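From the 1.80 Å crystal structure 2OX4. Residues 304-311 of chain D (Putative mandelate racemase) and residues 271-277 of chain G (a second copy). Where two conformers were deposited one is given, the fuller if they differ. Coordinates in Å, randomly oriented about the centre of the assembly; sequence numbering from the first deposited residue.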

ATOM      1  N   ALA D 304      15.753 -10.397 -19.177  1.00  8.61           N
ATOM      2  CA  ALA D 304      16.836 -10.886 -18.299  1.00  9.91           C
ATOM      3  C   ALA D 304      17.510  -9.733 -17.556  1.00  6.38           C
ATOM      4  O   ALA D 304      17.801  -9.844 -16.367  1.00  8.25           O
ATOM      5  CB  ALA D 304      17.881 -11.655 -19.112  1.00 10.29           C
ATOM      6  N   ASP D 305      17.758  -8.632 -18.264  1.00  9.03           N
ATOM      7  CA  ASP D 305      18.412  -7.451 -17.681  1.00  9.35           C
ATOM      8  C   ASP D 305      17.556  -6.798 -16.590  1.00 10.54           C
ATOM      9  O   ASP D 305      18.068  -6.414 -15.549  1.00 10.23           O
ATOM     10  CB  ASP D 305      18.748  -6.415 -18.757  1.00 11.79           C
ATOM     11  CG  ASP D 305      19.722  -6.949 -19.816  1.00 19.04           C
ATOM     12  OD1 ASP D 305      20.451  -7.944 -19.559  1.00 18.97           O
ATOM     13  OD2 ASP D 305      19.732  -6.383 -20.924  1.00 18.09           O
ATOM     14  N   MET D 306      16.253  -6.658 -16.831  1.00 10.47           N
ATOM     15  CA  MET D 306      15.342  -6.203 -15.791  0.50  8.96           C
ATOM     16  C   MET D 306      15.310  -7.170 -14.602  1.00  8.92           C
ATOM     17  O   MET D 306      15.368  -6.749 -13.451  1.00 10.81           O
ATOM     18  CB  MET D 306      13.943  -6.021 -16.376  0.50  9.92           C
ATOM     19  CG  MET D 306      13.027  -5.148 -15.542  0.50 26.75           C
ATOM     20  SD  MET D 306      11.586  -4.611 -16.493  0.50  9.66           S
ATOM     21  CE  MET D 306      10.950  -6.178 -17.091  0.50  2.66           C
ATOM     22  N   ALA D 307      15.221  -8.472 -14.887  1.00  6.23           N
ATOM     23  CA  ALA D 307      15.190  -9.479 -13.819  1.00  7.02           C
ATOM     24  C   ALA D 307      16.425  -9.414 -12.907  1.00  7.28           C
ATOM     25  O   ALA D 307      16.321  -9.634 -11.700  1.00  6.77           O
ATOM     26  CB  ALA D 307      15.039 -10.888 -14.402  1.00  8.86           C
ATOM     27  N   HIS D 308      17.584  -9.132 -13.493  1.00  6.92           N
ATOM     28  CA  HIS D 308      18.841  -9.050 -12.743  1.00  7.70           C
ATOM     29  C   HIS D 308      18.780  -8.076 -11.563  1.00 10.48           C
ATOM     30  O   HIS D 308      19.326  -8.338 -10.500  1.00 10.59           O
ATOM     31  CB  HIS D 308      19.983  -8.659 -13.668  1.00  6.31           C
ATOM     32  CG  HIS D 308      21.345  -8.862 -13.070  1.00 10.23           C
ATOM     33  ND1 HIS D 308      21.651  -9.932 -12.256  1.00 10.42           N
ATOM     34  CD2 HIS D 308      22.486  -8.139 -13.188  1.00 15.78           C
ATOM     35  CE1 HIS D 308      22.922  -9.861 -11.895  1.00 12.58           C
ATOM     36  NE2 HIS D 308      23.454  -8.787 -12.454  1.00 11.28           N
ATOM     37  N   ILE D 309      18.102  -6.950 -11.736  1.00  8.05           N
ATOM     38  CA  ILE D 309      18.064  -5.975 -10.651  0.50  9.12           C
ATOM     39  C   ILE D 309      17.177  -6.412  -9.479  1.00  8.52           C
ATOM     40  O   ILE D 309      17.270  -5.862  -8.383  1.00  8.17           O
ATOM     41  CB  ILE D 309      17.765  -4.556 -11.142  0.50 13.20           C
ATOM     42  CG1 ILE D 309      16.310  -4.416 -11.550  0.50  2.00           C
ATOM     43  CG2 ILE D 309      18.694  -4.190 -12.314  0.50  8.55           C
ATOM     44  CD1 ILE D 309      15.989  -3.088 -12.277  0.50 15.36           C
ATOM     45  N   PHE D 310      16.376  -7.455  -9.703  1.00  8.28           N
ATOM     46  CA  PHE D 310      15.549  -8.065  -8.650  1.00  8.33           C
ATOM     47  C   PHE D 310      16.152  -9.355  -8.074  1.00  7.67           C
ATOM     48  O   PHE D 310      15.482 -10.082  -7.315  1.00  7.67           O
ATOM     49  CB  PHE D 310      14.134  -8.341  -9.178  1.00  7.71           C
ATOM     50  CG  PHE D 310      13.380  -7.093  -9.550  1.00  9.39           C
ATOM     51  CD1 PHE D 310      12.624  -6.417  -8.605  1.00 11.60           C
ATOM     52  CD2 PHE D 310      13.438  -6.595 -10.849  1.00  8.94           C
ATOM     53  CE1 PHE D 310      11.930  -5.245  -8.970  1.00 13.76           C
ATOM     54  CE2 PHE D 310      12.754  -5.431 -11.209  1.00 14.20           C
ATOM     55  CZ  PHE D 310      12.009  -4.767 -10.273  1.00 11.55           C
ATOM     56  N   GLU D 311      17.419  -9.615  -8.422  1.00  8.79           N
ATOM     57  CA  GLU D 311      18.127 -10.849  -8.025  1.00  7.55           C
ATOM     58  C   GLU D 311      17.299 -12.092  -8.404  1.00  9.44           C
ATOM     59  O   GLU D 311      17.018 -12.981  -7.588  1.00  7.57           O
ATOM     60  CB  GLU D 311      18.511 -10.805  -6.533  1.00  7.68           C
ATOM     61  CG  GLU D 311      19.530  -9.684  -6.217  1.00 10.13           C
ATOM     62  CD  GLU D 311      20.007  -9.643  -4.755  1.00 17.12           C
ATOM     63  OE1 GLU D 311      19.293 -10.135  -3.846  1.00 14.29           O
ATOM     64  OE2 GLU D 311      21.117  -9.108  -4.515  1.00 17.10           O
TER
ATOM     65  N   SER G 271      22.638   3.856 -13.350  1.00  7.36           N
ATOM     66  CA  SER G 271      22.304   2.433 -13.524  1.00  5.86           C
ATOM     67  C   SER G 271      20.799   2.130 -13.487  1.00  8.68           C
ATOM     68  O   SER G 271      19.990   2.967 -13.079  1.00  8.52           O
ATOM     69  CB  SER G 271      23.086   1.545 -12.538  1.00  8.48           C
ATOM     70  OG  SER G 271      22.390   1.408 -11.286  1.00  9.08           O
ATOM     71  N   ARG G 272      20.434   0.933 -13.928  1.00  6.98           N
ATOM     72  CA  ARG G 272      19.067   0.406 -13.733  1.00  6.54           C
ATOM     73  C   ARG G 272      18.584   0.582 -12.292  1.00  7.57           C
ATOM     74  O   ARG G 272      17.404   0.897 -12.056  1.00  6.69           O
ATOM     75  CB  ARG G 272      19.025  -1.089 -14.056  1.00  7.21           C
ATOM     76  CG  ARG G 272      19.108  -1.461 -15.534  1.00  5.56           C
ATOM     77  CD  ARG G 272      19.445  -2.962 -15.599  1.00  9.96           C
ATOM     78  NE  ARG G 272      20.877  -3.177 -15.396  1.00  9.92           N
ATOM     79  CZ  ARG G 272      21.483  -4.365 -15.401  1.00  6.55           C
ATOM     80  NH1 ARG G 272      20.782  -5.485 -15.551  1.00  8.08           N
ATOM     81  NH2 ARG G 272      22.799  -4.426 -15.268  1.00  9.99           N
ATOM     82  N   TRP G 273      19.489   0.380 -11.336  1.00  7.82           N
ATOM     83  CA  TRP G 273      19.139   0.448  -9.909  1.00  7.93           C
ATOM     84  C   TRP G 273      18.758   1.857  -9.473  1.00 10.32           C
ATOM     85  O   TRP G 273      17.858   2.024  -8.645  1.00 10.03           O
ATOM     86  CB  TRP G 273      20.292  -0.072  -9.029  1.00  8.69           C
ATOM     87  CG  TRP G 273      20.496  -1.580  -9.127  1.00  9.66           C
ATOM     88  CD1 TRP G 273      19.991  -2.518  -8.283  1.00 10.71           C
ATOM     89  CD2 TRP G 273      21.231  -2.302 -10.136  1.00  8.64           C
ATOM     90  NE1 TRP G 273      20.373  -3.778  -8.686  1.00  7.78           N
ATOM     91  CE2 TRP G 273      21.129  -3.675  -9.821  1.00  7.40           C
ATOM     92  CE3 TRP G 273      21.963  -1.922 -11.271  1.00 13.47           C
ATOM     93  CZ2 TRP G 273      21.731  -4.674 -10.595  1.00  8.62           C
ATOM     94  CZ3 TRP G 273      22.558  -2.911 -12.044  1.00  8.49           C
ATOM     95  CH2 TRP G 273      22.442  -4.277 -11.697  1.00 10.20           C
ATOM     96  N   GLY G 274      19.464   2.852 -10.006  1.00  8.26           N
ATOM     97  CA  GLY G 274      19.147   4.269  -9.768  1.00  7.83           C
ATOM     98  C   GLY G 274      17.774   4.664 -10.293  1.00  8.26           C
ATOM     99  O   GLY G 274      17.009   5.321  -9.597  1.00  8.48           O
ATOM    100  N   PHE G 275      17.461   4.266 -11.520  1.00  8.28           N
ATOM    101  CA  PHE G 275      16.182   4.639 -12.133  1.00  9.08           C
ATOM    102  C   PHE G 275      14.964   3.872 -11.628  1.00  8.00           C
ATOM    103  O   PHE G 275      13.844   4.386 -11.669  1.00  9.34           O
ATOM    104  CB  PHE G 275      16.290   4.601 -13.662  1.00  7.23           C
ATOM    105  CG  PHE G 275      17.109   5.737 -14.216  1.00  4.92           C
ATOM    106  CD1 PHE G 275      16.523   6.990 -14.430  1.00  7.32           C
ATOM    107  CD2 PHE G 275      18.485   5.583 -14.456  1.00  6.18           C
ATOM    108  CE1 PHE G 275      17.287   8.064 -14.910  1.00  8.85           C
ATOM    109  CE2 PHE G 275      19.253   6.643 -14.922  1.00  9.82           C
ATOM    110  CZ  PHE G 275      18.662   7.885 -15.164  1.00 10.71           C
ATOM    111  N   LEU G 276      15.183   2.650 -11.152  1.00  8.60           N
ATOM    112  CA  LEU G 276      14.091   1.781 -10.712  1.00  6.94           C
ATOM    113  C   LEU G 276      13.008   2.452  -9.847  1.00  5.04           C
ATOM    114  O   LEU G 276      11.828   2.411 -10.213  1.00  8.97           O
ATOM    115  CB  LEU G 276      14.628   0.508 -10.047  1.00  9.48           C
ATOM    116  CG  LEU G 276      13.549  -0.412  -9.445  1.00 10.10           C
ATOM    117  CD1 LEU G 276      12.664  -1.034 -10.541  1.00 11.17           C
ATOM    118  CD2 LEU G 276      14.214  -1.496  -8.578  1.00 14.52           C
ATOM    119  N   PRO G 277      13.393   3.071  -8.712  1.00  8.27           N
ATOM    120  CA  PRO G 277      12.330   3.633  -7.857  1.00  7.68           C
ATOM    121  C   PRO G 277      11.509   4.731  -8.527  1.00  8.17           C
ATOM    122  O   PRO G 277      10.311   4.847  -8.243  1.00  9.55           O
ATOM    123  CB  PRO G 277      13.098   4.201  -6.649  1.00 10.38           C
ATOM    124  CG  PRO G 277      14.531   4.351  -7.119  1.00  8.41           C
ATOM    125  CD  PRO G 277      14.733   3.246  -8.105  1.00 10.66           C
TER
HETATM  126  O   HOH W   1      19.870  -6.225  -7.322  1.00 17.36           O

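The contact is built around one branched side chain set against three residues on one flank of a helix. I309(D) points its CA-CB bond toward the other stretch and is the most covered residue of either stretch. Its chi1 is p (73°), an uncommon choice for isoleucine, and with chi2 t CG2 goes to the W273(G) ring and CD1 toward L276(G), while both methyls touch R272(G) CB. I309(D) CG2 lies over the face of the W273(G) six-membered ring, 3.6 Å from the centroid and 15° off the normal, a CH-pi contact; the same I309(D) CG2 is 3.6 Å from R272(G) CB. I309(D) CD1, at the end of the other branch, reaches L276(G) CD1 at 4.3 Å. Beta branching suits this place because both arms find apolar surface.

W273(G) starts sideways, but chi1 m and chi2 -96° bring its indole back to the contact. One face receives the isoleucine, while the ring edge meets H308(D), W273(G) CH2 to H308(D) CD2 at 4.1 Å. The indole NH is not wasted: W273(G) NE1 donates to the oxygen of water 1 at 2.8 Å, and that water oxygen donates to I309(D) O, also at 2.8 Å, so a polar bridge accompanies the apolar packing.

The R272(G) CA-CB bond points toward the other stretch, and the side chain runs m, t, m, with chi4 at 180°. Its aliphatic part packs against the isoleucine, and its tip delivers R272(G) NH1 to D305(D) O, a 2.9 Å hydrogen bond with the acceptor near the guanidinium plane. NE and NH2 are satisfied elsewhere in the structure, so the buried charged group is well supplied with acceptors.

L276(G), one helical turn beyond R272(G), adopts t, p and places L276(G) CD1 3.8 Å from F310(D) CZ. The phenylalanine's CA-CB bond points away; the length of its ring brings the far end back to the leucine. Together the two stretches bury 383 Å².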